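Putative aldehyde dehydrogenase AldY (Bacillus subtilis, PDB 4DNG) probably oxidises aldehydes to carboxylates with NAD(+) as the acceptor, and may contribute to protecting cells against stress due to ethanol and related compounds. Local coordinates at residues 225-230 with 246-251; 148-153 with 216-221; 139-144 with 463-468. All coordinates share one frame; numbering follows the deposited sequence.

Contact 1: residues 225-230 with 246-251; sequences RLISFT and AFKRMA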
# COMPACT_ATOMS: atom_id res chain seq x y z
N ARG A 225 -0.19 -4.54 -11.74
CA ARG A 225 0.54 -3.98 -10.60
C ARG A 225 -0.33 -3.33 -9.52
O ARG A 225 0.15 -2.99 -8.45
CB ARG A 225 1.65 -3.06 -11.07
CG ARG A 225 2.95 -3.81 -11.31
CD ARG A 225 3.94 -3.00 -12.12
NE ARG A 225 4.75 -3.90 -12.95
CZ ARG A 225 6.08 -3.94 -12.97
NH1 ARG A 225 6.79 -3.11 -12.21
NH2 ARG A 225 6.70 -4.80 -13.76
N LEU A 226 -1.63 -3.21 -9.81
CA LEU A 226 -2.62 -2.79 -8.82
C LEU A 226 -3.90 -3.59 -8.98
O LEU A 226 -4.36 -3.80 -10.11
CB LEU A 226 -2.92 -1.31 -8.94
CG LEU A 226 -4.08 -0.71 -8.16
CD1 LEU A 226 -3.66 -0.29 -6.78
CD2 LEU A 226 -4.58 0.50 -8.90
N ILE A 227 -4.43 -4.06 -7.84
CA ILE A 227 -5.76 -4.63 -7.76
C ILE A 227 -6.65 -3.57 -7.15
O ILE A 227 -6.38 -3.09 -6.05
CB ILE A 227 -5.89 -5.85 -6.82
CG1 ILE A 227 -4.74 -6.84 -6.96
CG2 ILE A 227 -7.23 -6.54 -7.06
CD1 ILE A 227 -4.64 -7.44 -8.33
N SER A 228 -7.71 -3.24 -7.87
CA SER A 228 -8.74 -2.33 -7.42
C SER A 228 -10.00 -3.17 -7.17
O SER A 228 -10.44 -3.88 -8.07
CB SER A 228 -8.96 -1.28 -8.52
OG SER A 228 -10.01 -0.40 -8.18
N PHE A 229 -10.56 -3.12 -5.96
CA PHE A 229 -11.70 -3.97 -5.57
C PHE A 229 -12.67 -3.23 -4.64
O PHE A 229 -12.24 -2.49 -3.74
CB PHE A 229 -11.19 -5.25 -4.88
CG PHE A 229 -12.29 -6.15 -4.32
CD1 PHE A 229 -13.04 -6.97 -5.15
CD2 PHE A 229 -12.55 -6.19 -2.95
CE1 PHE A 229 -14.05 -7.80 -4.65
CE2 PHE A 229 -13.55 -7.01 -2.44
CZ PHE A 229 -14.30 -7.82 -3.29
N THR A 230 -13.96 -3.42 -4.88
CA THR A 230 -15.03 -3.02 -3.96
C THR A 230 -15.97 -4.22 -3.74
O THR A 230 -16.42 -4.83 -4.70
CB THR A 230 -15.83 -1.81 -4.50
OG1 THR A 230 -15.00 -0.64 -4.44
CG2 THR A 230 -17.04 -1.55 -3.63
N ALA A 246 2.51 -10.95 -3.30
CA ALA A 246 3.08 -10.61 -4.61
C ALA A 246 3.51 -9.15 -4.71
O ALA A 246 3.99 -8.72 -5.74
CB ALA A 246 2.12 -11.00 -5.73
N PHE A 247 3.32 -8.39 -3.63
CA PHE A 247 3.70 -6.97 -3.57
C PHE A 247 3.02 -6.14 -4.66
O PHE A 247 3.63 -5.26 -5.24
CB PHE A 247 5.22 -6.77 -3.67
CG PHE A 247 6.03 -7.71 -2.83
CD1 PHE A 247 5.96 -7.65 -1.43
CD2 PHE A 247 6.90 -8.63 -3.42
CE1 PHE A 247 6.72 -8.52 -0.64
CE2 PHE A 247 7.65 -9.51 -2.65
CZ PHE A 247 7.56 -9.45 -1.25
N LYS A 248 1.77 -6.44 -4.96
CA LYS A 248 0.99 -5.56 -5.82
C LYS A 248 0.33 -4.47 -4.95
O LYS A 248 0.03 -4.70 -3.78
CB LYS A 248 -0.11 -6.34 -6.53
CG LYS A 248 0.29 -7.63 -7.25
CD LYS A 248 -0.99 -8.26 -7.84
CE LYS A 248 -0.74 -9.54 -8.64
NZ LYS A 248 0.39 -9.55 -9.64
N ARG A 249 0.10 -3.29 -5.50
CA ARG A 249 -0.65 -2.26 -4.78
C ARG A 249 -2.13 -2.68 -4.72
O ARG A 249 -2.57 -3.52 -5.47
CB ARG A 249 -0.49 -0.88 -5.43
CG ARG A 249 0.96 -0.44 -5.60
CD ARG A 249 1.16 1.01 -5.20
NE ARG A 249 0.74 1.95 -6.23
CZ ARG A 249 1.57 2.68 -6.98
NH1 ARG A 249 1.07 3.50 -7.89
NH2 ARG A 249 2.89 2.59 -6.84
N MET A 250 -2.90 -2.11 -3.80
CA MET A 250 -4.27 -2.51 -3.66
C MET A 250 -5.19 -1.39 -3.17
O MET A 250 -4.99 -0.81 -2.13
CB MET A 250 -4.37 -3.82 -2.86
CG MET A 250 -4.29 -3.76 -1.36
SD MET A 250 -4.04 -5.42 -0.72
CE MET A 250 -2.29 -5.39 -0.33
N ALA A 251 -6.19 -1.07 -3.99
CA ALA A 251 -7.20 -0.08 -3.62
C ALA A 251 -8.46 -0.85 -3.29
O ALA A 251 -9.28 -1.15 -4.16
CB ALA A 251 -7.44 0.90 -4.77

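Contact 2: residues 148-153 with 216-221; sequences SSISPF and DGMLTN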
# COMPACT_ATOMS: atom_id res chain seq x y z
N SER A 148 -5.58 -4.25 -12.56
CA SER A 148 -6.67 -5.20 -12.41
C SER A 148 -7.81 -4.57 -11.61
O SER A 148 -7.65 -4.21 -10.44
CB SER A 148 -6.21 -6.49 -11.74
OG SER A 148 -7.08 -7.56 -12.07
N SER A 149 -8.96 -4.48 -12.26
CA SER A 149 -10.10 -3.73 -11.75
C SER A 149 -11.34 -4.61 -11.64
O SER A 149 -11.70 -5.27 -12.61
CB SER A 149 -10.36 -2.55 -12.68
OG SER A 149 -11.56 -1.91 -12.36
N ILE A 150 -11.96 -4.62 -10.45
CA ILE A 150 -13.12 -5.47 -10.13
C ILE A 150 -14.20 -4.63 -9.46
O ILE A 150 -13.93 -3.94 -8.47
CB ILE A 150 -12.74 -6.60 -9.16
CG1 ILE A 150 -11.63 -7.48 -9.75
CG2 ILE A 150 -13.97 -7.43 -8.75
CD1 ILE A 150 -10.90 -8.30 -8.72
N SER A 151 -15.42 -4.70 -9.98
CA SER A 151 -16.48 -3.91 -9.43
C SER A 151 -17.69 -4.75 -9.03
O SER A 151 -17.86 -5.84 -9.53
CB SER A 151 -16.84 -2.75 -10.36
OG SER A 151 -17.28 -3.16 -11.62
N PRO A 152 -18.52 -4.24 -8.11
CA PRO A 152 -19.61 -5.05 -7.62
C PRO A 152 -20.93 -4.65 -8.27
O PRO A 152 -20.93 -3.81 -9.15
CB PRO A 152 -19.62 -4.67 -6.12
CG PRO A 152 -19.30 -3.18 -6.15
CD PRO A 152 -18.49 -2.93 -7.42
N PHE A 153 -22.03 -5.20 -7.78
CA PHE A 153 -23.36 -5.00 -8.35
C PHE A 153 -24.08 -3.72 -7.94
O PHE A 153 -25.13 -3.43 -8.48
CB PHE A 153 -24.27 -6.15 -7.96
CG PHE A 153 -24.57 -6.23 -6.49
CD1 PHE A 153 -25.53 -5.39 -5.90
CD2 PHE A 153 -23.91 -7.16 -5.68
CE1 PHE A 153 -25.81 -5.46 -4.54
CE2 PHE A 153 -24.19 -7.24 -4.32
CZ PHE A 153 -25.14 -6.39 -3.75
N ASP A 216 -9.29 -17.19 -9.00
CA ASP A 216 -8.60 -16.00 -8.53
C ASP A 216 -7.85 -15.27 -9.67
O ASP A 216 -7.14 -14.29 -9.43
CB ASP A 216 -7.68 -16.34 -7.35
CG ASP A 216 -8.45 -16.70 -6.08
OD1 ASP A 216 -9.52 -16.08 -5.84
OD2 ASP A 216 -7.99 -17.61 -5.34
N GLY A 217 -8.02 -15.75 -10.91
CA GLY A 217 -7.46 -15.11 -12.12
C GLY A 217 -7.22 -13.60 -12.16
O GLY A 217 -6.24 -13.15 -12.76
N MET A 218 -8.08 -12.79 -11.53
CA MET A 218 -7.88 -11.35 -11.48
C MET A 218 -6.78 -10.97 -10.47
O MET A 218 -6.31 -9.82 -10.46
CB MET A 218 -9.20 -10.65 -11.13
CG MET A 218 -10.30 -10.77 -12.19
SD MET A 218 -9.90 -9.83 -13.67
CE MET A 218 -9.95 -8.15 -13.12
N LEU A 219 -6.37 -11.95 -9.66
CA LEU A 219 -5.58 -11.71 -8.48
C LEU A 219 -4.17 -12.25 -8.62
O LEU A 219 -3.20 -11.61 -8.19
CB LEU A 219 -6.26 -12.36 -7.27
CG LEU A 219 -7.73 -12.06 -6.91
CD1 LEU A 219 -8.08 -12.61 -5.53
CD2 LEU A 219 -8.06 -10.58 -6.99
N THR A 220 -4.07 -13.42 -9.23
CA THR A 220 -2.85 -14.24 -9.25
C THR A 220 -1.93 -13.94 -10.43
O THR A 220 -0.73 -14.25 -10.41
CB THR A 220 -3.23 -15.73 -9.37
OG1 THR A 220 -3.98 -16.12 -8.21
CG2 THR A 220 -1.98 -16.57 -9.43
N ASN A 221 -2.50 -13.39 -11.49
CA ASN A 221 -1.73 -13.16 -12.68
C ASN A 221 -0.57 -12.26 -12.27
O ASN A 221 -0.79 -11.24 -11.59
CB ASN A 221 -2.59 -12.53 -13.78
CG ASN A 221 -1.90 -12.53 -15.12
OD1 ASN A 221 -0.82 -11.97 -15.27
ND2 ASN A 221 -2.50 -13.17 -16.11

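Contact 3: residues 139-144 with 463-468; sequences IYRLPL and WVVEEF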
# COMPACT_ATOMS: atom_id res chain seq x y z
N ILE A 139 13.25 13.25 -10.15
CA ILE A 139 12.12 12.37 -9.92
C ILE A 139 11.15 12.52 -11.08
O ILE A 139 10.80 13.63 -11.48
CB ILE A 139 11.45 12.66 -8.56
CG1 ILE A 139 12.43 12.34 -7.43
CG2 ILE A 139 10.17 11.85 -8.41
CD1 ILE A 139 12.15 13.07 -6.14
N TYR A 140 10.75 11.38 -11.63
CA TYR A 140 9.81 11.33 -12.73
C TYR A 140 8.55 10.62 -12.31
O TYR A 140 8.57 9.73 -11.45
CB TYR A 140 10.41 10.59 -13.91
CG TYR A 140 11.65 11.21 -14.46
CD1 TYR A 140 12.86 11.09 -13.80
CD2 TYR A 140 11.62 11.91 -15.67
CE1 TYR A 140 14.01 11.66 -14.31
CE2 TYR A 140 12.77 12.47 -16.19
CZ TYR A 140 13.96 12.34 -15.50
OH TYR A 140 15.12 12.90 -15.99
N ARG A 141 7.46 11.04 -12.94
CA ARG A 141 6.14 10.51 -12.70
C ARG A 141 5.82 9.68 -13.92
O ARG A 141 5.60 10.21 -15.01
CB ARG A 141 5.14 11.66 -12.58
CG ARG A 141 3.68 11.22 -12.64
CD ARG A 141 3.15 10.88 -11.27
NE ARG A 141 3.01 12.05 -10.42
CZ ARG A 141 3.31 12.05 -9.13
NH1 ARG A 141 3.76 10.95 -8.54
NH2 ARG A 141 3.16 13.15 -8.41
N LEU A 142 5.79 8.37 -13.72
CA LEU A 142 5.59 7.42 -14.80
C LEU A 142 4.33 6.60 -14.53
O LEU A 142 3.87 6.54 -13.39
CB LEU A 142 6.82 6.50 -14.90
CG LEU A 142 7.94 6.73 -15.94
CD1 LEU A 142 8.44 8.17 -16.03
CD2 LEU A 142 9.11 5.80 -15.65
N PRO A 143 3.77 5.95 -15.56
CA PRO A 143 2.64 5.02 -15.36
C PRO A 143 2.97 3.81 -14.44
O PRO A 143 4.14 3.47 -14.25
CB PRO A 143 2.31 4.53 -16.78
CG PRO A 143 3.49 4.90 -17.63
CD PRO A 143 4.17 6.07 -16.98
N LEU A 144 1.96 3.19 -13.84
CA LEU A 144 2.20 2.01 -12.99
C LEU A 144 2.38 0.77 -13.84
O LEU A 144 3.29 -0.03 -13.60
CB LEU A 144 1.05 1.81 -12.03
CG LEU A 144 1.12 0.71 -10.98
CD1 LEU A 144 2.43 0.70 -10.19
CD2 LEU A 144 -0.06 0.94 -10.06
N TRP A 463 -4.13 12.46 -4.38
CA TRP A 463 -4.06 11.11 -3.79
C TRP A 463 -4.24 10.01 -4.80
O TRP A 463 -3.69 8.91 -4.63
CB TRP A 463 -5.01 10.95 -2.59
CG TRP A 463 -6.43 11.49 -2.78
CD1 TRP A 463 -6.85 12.82 -2.73
CD2 TRP A 463 -7.66 10.70 -3.02
NE1 TRP A 463 -8.20 12.91 -2.92
CE2 TRP A 463 -8.76 11.69 -3.11
CE3 TRP A 463 -7.96 9.35 -3.18
CZ2 TRP A 463 -10.08 11.30 -3.34
CZ3 TRP A 463 -9.30 8.98 -3.41
CH2 TRP A 463 -10.33 9.93 -3.49
N VAL A 464 -4.99 10.31 -5.87
CA VAL A 464 -5.27 9.34 -6.93
C VAL A 464 -4.11 9.19 -7.91
O VAL A 464 -3.78 8.08 -8.33
CB VAL A 464 -6.55 9.71 -7.71
CG1 VAL A 464 -7.08 8.49 -8.44
CG2 VAL A 464 -7.62 10.25 -6.77
N VAL A 465 -3.50 10.31 -8.27
CA VAL A 465 -2.33 10.33 -9.15
C VAL A 465 -1.21 9.44 -8.61
O VAL A 465 -0.64 8.64 -9.34
CB VAL A 465 -1.85 11.79 -9.44
CG1 VAL A 465 -0.40 11.85 -9.90
CG2 VAL A 465 -2.76 12.46 -10.47
N GLU A 466 -0.92 9.55 -7.31
CA GLU A 466 0.07 8.67 -6.66
C GLU A 466 -0.33 7.20 -6.77
O GLU A 466 0.53 6.35 -6.90
CB GLU A 466 0.27 9.02 -5.17
CG GLU A 466 0.45 10.50 -4.82
CD GLU A 466 1.70 11.14 -5.40
OE1 GLU A 466 2.75 10.46 -5.53
OE2 GLU A 466 1.65 12.35 -5.70
N GLU A 467 -1.64 6.91 -6.72
CA GLU A 467 -2.12 5.52 -6.69
C GLU A 467 -1.89 4.83 -8.02
O GLU A 467 -1.56 3.65 -8.06
CB GLU A 467 -3.61 5.42 -6.30
CG GLU A 467 -3.90 5.39 -4.80
CD GLU A 467 -5.40 5.28 -4.49
OE1 GLU A 467 -6.02 6.29 -4.09
OE2 GLU A 467 -5.98 4.17 -4.65
N PHE A 468 -2.04 5.58 -9.11
CA PHE A 468 -1.97 5.01 -10.46
C PHE A 468 -0.68 5.35 -11.18
O PHE A 468 -0.51 5.04 -12.36
CB PHE A 468 -3.20 5.44 -11.28
CG PHE A 468 -4.48 4.84 -10.78
CD1 PHE A 468 -4.91 3.60 -11.25
CD2 PHE A 468 -5.24 5.49 -9.81
CE1 PHE A 468 -6.09 3.03 -10.77
CE2 PHE A 468 -6.41 4.92 -9.33
CZ PHE A 468 -6.83 3.69 -9.81

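Contact 1: residues 225-230 with 246-251
Phe229, whose N bonds to Ala251 O at 3.0 Å, joins the contact through its backbone; its ring leads away from 246-251 and packs on Val235 and Ile239 of helix 233-246. The guanidinium of Arg249 also turns away, and its NH1 bonds to the carbonyls of Glu467 and Thr469. That of Arg225 points away too, its NH2 forming a salt bridge with Asp429 of the second subunit. Three more backbone bonds complete the parallel pairing: Arg249 N to Arg225 O at 3.0 Å, Ile227 N to Arg249 O at 3.1 Å, and Ala251 N to Ile227 O at 2.9 Å.

Parallel strands joined through helix 233-246 make this a beta-alpha-beta unit of the Rossmann-like cofactor domain of aldehyde dehydrogenases. A Schellman motif at Phe247 ends the helix, and residues 231-236, where the first strand runs over into the helix, probably bind NAD(+), as in relatives.

Leu226, Arg249, Ser228 and Ala251 put their side chains on one face of the sheet. With its CG anti to the backbone N (chi1 170°), Leu226 crosses Arg249 obliquely, CD1 lying 3.5 Å from Arg249 CB; the same methyl is 4.4 Å from Ala251 CB. On the face of Ile227 and Met250, Ile227 CD1 sits 3.8 Å from Lys248 CD. Lys248 bends only at its last torsion (chi4 -46°), and its NZ bonds to the carbonyls of Asn221 and Pro224. Between the strands Met250 CA makes a CH...O contact with Ile227 O, 3.2 Å. The side chain of Met250 leads away from Ile227 and packs on Met250 of the second subunit.

Contact 2: residues 148-153 with 216-221
The short, weakly bonded helix 217-220 packs here against strand 135-150 of the cofactor-domain sheet, and residues 148-150 and 218-219 do the touching. One polar bond crosses: Ser148 OG donates to Met218 O over 2.9 Å. The hydroxyl lies in the plane of that carbonyl, on a lone pair, with a C=O...OG angle of 128°. Its position follows from chi1 -157°, which sets OG anti to the backbone N.

Met218 curls round the same hydroxyl. Its chain is bent at both chi2 and chi3, the latter (-67°) folding CE back to 3.1 Å from Ser148 OG, a tight approach. The same methyl lies 3.4 Å from Ser149 O, resting against the strand backbone. Ile150 supplies the apolar part. It slides past Met218 in the opposite direction, its CD1 3.8 Å from Met218 CB, and crosses Leu219 at about a right angle with CD1 4.0 Å from Leu219 CD2.

Leu219 reaches further, to Ile227 on the neighbouring strand and to Ile239 and Ile242 of helix 233-246, and Met218 leans on Leu46 of helix 43-60. Ser149 faces away from the helix, its OG bonded to His176 ND1. The short turn lies in the connection leading to strand 226-231 and packs on the sheet beside those two helices, a layered alpha/beta arrangement consistent with the Rossmann-like NAD-binding domain of aldehyde dehydrogenases.

Contact 3: residues 139-144 with 463-468
Arg141 and Glu466 form a salt bridge through two weak hydrogen bonds, NH1 to OE1 at 3.2 Å and NH2 to OE2 at 3.2 Å. The guanidinium and carboxylate planes stand 82° apart, so the two groups do not lie flat in the usual bidentate pairing, and the N-H directions are poorly used. The Arg141 chain bends at chi2 (89°), which turns CD aside, and again at chi3, which sets NE; the side chain crosses Glu466 at about a right angle. Val465 CG1 sits over one face of the guanidinium, toward its rim, with NE its nearest atom at 3.5 Å. An alanine at Arg141 would probably leave the Glu466 carboxylate without this charge partner and open a gap beside Val465 CG1.

The second group of polar atoms lies where the helix gives way to the next strand. Leu144 N makes a weak bond to Phe468 O, 3.4 Å, and shares itself weakly with Asn172 OD1; Phe468 O in turn takes Asn172 ND2, so the one asparagine side chain serves both. Leu144 CD2 packs 3.7 Å from Glu467 O. Val465 O is bonded to Thr469 OG1. Within the helix, Phe468 N bonds to Val464 O at 3.1 Å.

Past the helix, strand 469-477 runs antiparallel to strand 135-150, and Tyr140 OH bonds to Glu422 of the second subunit. A long strand running into the cofactor-domain sheet, paired antiparallel with the C-terminal strand that leaves it, is characteristic of the oligomerisation arm of aldehyde dehydrogenases.

From the N terminus, strand 135-150 is met first, and it serves two contacts: residues 139-144 open contact 3, and its end, with the loop that follows, opens contact 2. The chain closes contact 2 at 216-221, then enters strand 226-231 to open contact 1, which closes across one helix at 246-251. Contacts 2 and 1 thus stand in series, and both nest inside the long loop that contact 3 closes at 463-468; none cross. Contacts 1 and 2 meet in the sheet, where Ser148 probably bonds to Leu226 and Ser228. Leu226 CD2 packs on the Phe468 ring, joining contact 1 to the last helix, 462-468. Contacts 1 and 3 also both touch the second subunit.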